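Long-range contact in glutathione synthetase-like effector 30 (Gpa-GSS30-apo) (Globodera pallida, PDB 5OET), which probably acts as a secreted effector in plant parasitism, having evolved from a housekeeping glutathione synthetase, an ATP-dependent ligase: residues L89-P95 / I454-V459. Coordinates in Å, arbitrary orientation, origin at the centre of the assembly. Residue numbers count along the deposited sequence, not the author numbering.
Sequences LSLYPSP and IKNHFV
N456 reaches its carboxamide into the gap beside Y92 and S94, just after 89-95 turns away from its antiparallel partner at L91. N456 ND2 donates to Y92 O and to S94 OG, both at 2.7 Å, while N456 OD1 accepts hydrogen bonds from H457 N (2.8 Å) and, weakly, from Y92 N (3.5 Å). Before the turn the pairing is regular. L89 faces V459 as a hydrogen-bonded pair, with V459 N to L89 O at 2.9 Å and a weak return from L89 N to V459 O at 3.3 Å; S90 faces F458 as a non-hydrogen-bonded pair, CA-CA 4.6 Å. L91 N still reaches H457 O (2.8 Å), but L91 turns to phi/psi -69/-39, and the chain from Y92 onward is extended again. This is an antiparallel pair ending at a strand break, an asparagine side chain standing in for the lost backbone bonds. Apolar contacts follow: L89 CD1 on V459 CB (3.9 Å), L91 CB on V459 CG2 (4.2 Å) and P95 CG on I454 CG2 (4.0 Å). S94 OG also bonds D520, and H457 ND1 bonds N468 N. Strand 83-90 pairs with 454-459 and, after the break, 94-96 runs parallel to 517-524, all in one mixed sheet, with helices 44-59 and 196-210 packed against L91.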
# COMPACT_ATOMS: atom_id res chain seq x y z
N LEU A 89 -13.38 -4.41 5.70
CA LEU A 89 -13.93 -3.20 5.11
C LEU A 89 -15.33 -3.47 4.58
O LEU A 89 -15.71 -4.60 4.27
CB LEU A 89 -13.03 -2.73 3.97
CG LEU A 89 -12.75 -3.73 2.82
CD1 LEU A 89 -13.65 -3.47 1.62
CD2 LEU A 89 -11.30 -3.71 2.35
N SER A 90 -16.12 -2.41 4.50
CA SER A 90 -17.39 -2.48 3.82
C SER A 90 -17.05 -2.27 2.35
O SER A 90 -16.11 -1.52 2.04
CB SER A 90 -18.33 -1.40 4.32
OG SER A 90 -17.76 -0.13 4.11
N LEU A 91 -17.80 -2.93 1.47
CA LEU A 91 -17.51 -2.86 0.04
C LEU A 91 -17.80 -1.46 -0.52
O LEU A 91 -17.04 -0.95 -1.36
CB LEU A 91 -18.33 -3.90 -0.72
CG LEU A 91 -18.03 -4.09 -2.22
CD1 LEU A 91 -16.59 -4.42 -2.50
CD2 LEU A 91 -18.89 -5.20 -2.78
N TYR A 92 -18.89 -0.87 -0.04
CA TYR A 92 -19.35 0.41 -0.51
C TYR A 92 -19.54 1.31 0.69
O TYR A 92 -19.71 0.82 1.82
CB TYR A 92 -20.67 0.26 -1.28
CG TYR A 92 -20.48 -0.34 -2.66
CD1 TYR A 92 -19.89 0.41 -3.68
CD2 TYR A 92 -20.86 -1.66 -2.94
CE1 TYR A 92 -19.69 -0.13 -4.94
CE2 TYR A 92 -20.66 -2.22 -4.22
CZ TYR A 92 -20.07 -1.44 -5.21
OH TYR A 92 -19.86 -1.94 -6.48
N PRO A 93 -19.50 2.63 0.47
CA PRO A 93 -19.68 3.53 1.60
C PRO A 93 -21.12 3.49 2.08
O PRO A 93 -22.03 3.37 1.28
CB PRO A 93 -19.29 4.90 1.03
CG PRO A 93 -19.37 4.78 -0.44
CD PRO A 93 -19.28 3.33 -0.80
N SER A 94 -21.30 3.50 3.39
CA SER A 94 -22.64 3.40 3.99
C SER A 94 -23.27 4.78 3.95
O SER A 94 -22.56 5.78 4.13
CB SER A 94 -22.56 2.90 5.44
OG SER A 94 -22.18 1.53 5.49
N PRO A 95 -24.59 4.86 3.71
CA PRO A 95 -25.24 6.17 3.70
C PRO A 95 -25.32 6.81 5.09
O PRO A 95 -25.44 6.11 6.09
CB PRO A 95 -26.64 5.88 3.15
CG PRO A 95 -26.86 4.44 3.44
CD PRO A 95 -25.53 3.77 3.37
N ILE A 454 -28.36 0.39 8.48
CA ILE A 454 -28.26 0.46 7.02
C ILE A 454 -27.78 -0.90 6.51
O ILE A 454 -27.40 -1.77 7.30
CB ILE A 454 -27.37 1.64 6.55
CG1 ILE A 454 -25.92 1.51 7.04
CG2 ILE A 454 -27.95 2.97 7.01
CD1 ILE A 454 -25.01 0.71 6.13
N LYS A 455 -27.84 -1.08 5.20
CA LYS A 455 -27.43 -2.31 4.52
C LYS A 455 -26.10 -2.06 3.79
O LYS A 455 -25.90 -1.01 3.17
CB LYS A 455 -28.50 -2.74 3.51
CG LYS A 455 -29.83 -3.19 4.10
CD LYS A 455 -29.95 -4.72 4.20
CE LYS A 455 -31.40 -5.22 4.03
NZ LYS A 455 -32.15 -5.40 5.31
N ASN A 456 -25.19 -3.03 3.87
CA ASN A 456 -23.91 -2.96 3.18
C ASN A 456 -23.35 -4.38 3.06
O ASN A 456 -23.95 -5.35 3.58
CB ASN A 456 -22.94 -2.06 3.96
CG ASN A 456 -22.02 -1.26 3.04
OD1 ASN A 456 -21.52 -1.79 2.05
ND2 ASN A 456 -21.79 0.00 3.36
N HIS A 457 -22.23 -4.50 2.36
CA HIS A 457 -21.55 -5.78 2.22
C HIS A 457 -20.20 -5.73 2.93
O HIS A 457 -19.49 -4.74 2.86
CB HIS A 457 -21.34 -6.10 0.74
CG HIS A 457 -22.53 -5.78 -0.11
ND1 HIS A 457 -23.67 -6.54 -0.09
CD2 HIS A 457 -22.76 -4.76 -0.97
CE1 HIS A 457 -24.56 -6.00 -0.91
NE2 HIS A 457 -24.04 -4.91 -1.44
N PHE A 458 -19.83 -6.82 3.60
CA PHE A 458 -18.63 -6.88 4.44
C PHE A 458 -17.57 -7.82 3.85
O PHE A 458 -17.84 -8.98 3.61
CB PHE A 458 -19.03 -7.39 5.82
CG PHE A 458 -19.63 -6.36 6.73
CD1 PHE A 458 -20.05 -5.10 6.28
CD2 PHE A 458 -19.80 -6.68 8.10
CE1 PHE A 458 -20.58 -4.18 7.18
CE2 PHE A 458 -20.34 -5.76 8.99
CZ PHE A 458 -20.73 -4.51 8.53
N VAL A 459 -16.36 -7.31 3.63
CA VAL A 459 -15.29 -8.07 3.00
C VAL A 459 -14.24 -8.42 4.05
O VAL A 459 -13.66 -7.52 4.63
CB VAL A 459 -14.63 -7.24 1.90
CG1 VAL A 459 -13.57 -8.05 1.16
CG2 VAL A 459 -15.70 -6.73 0.97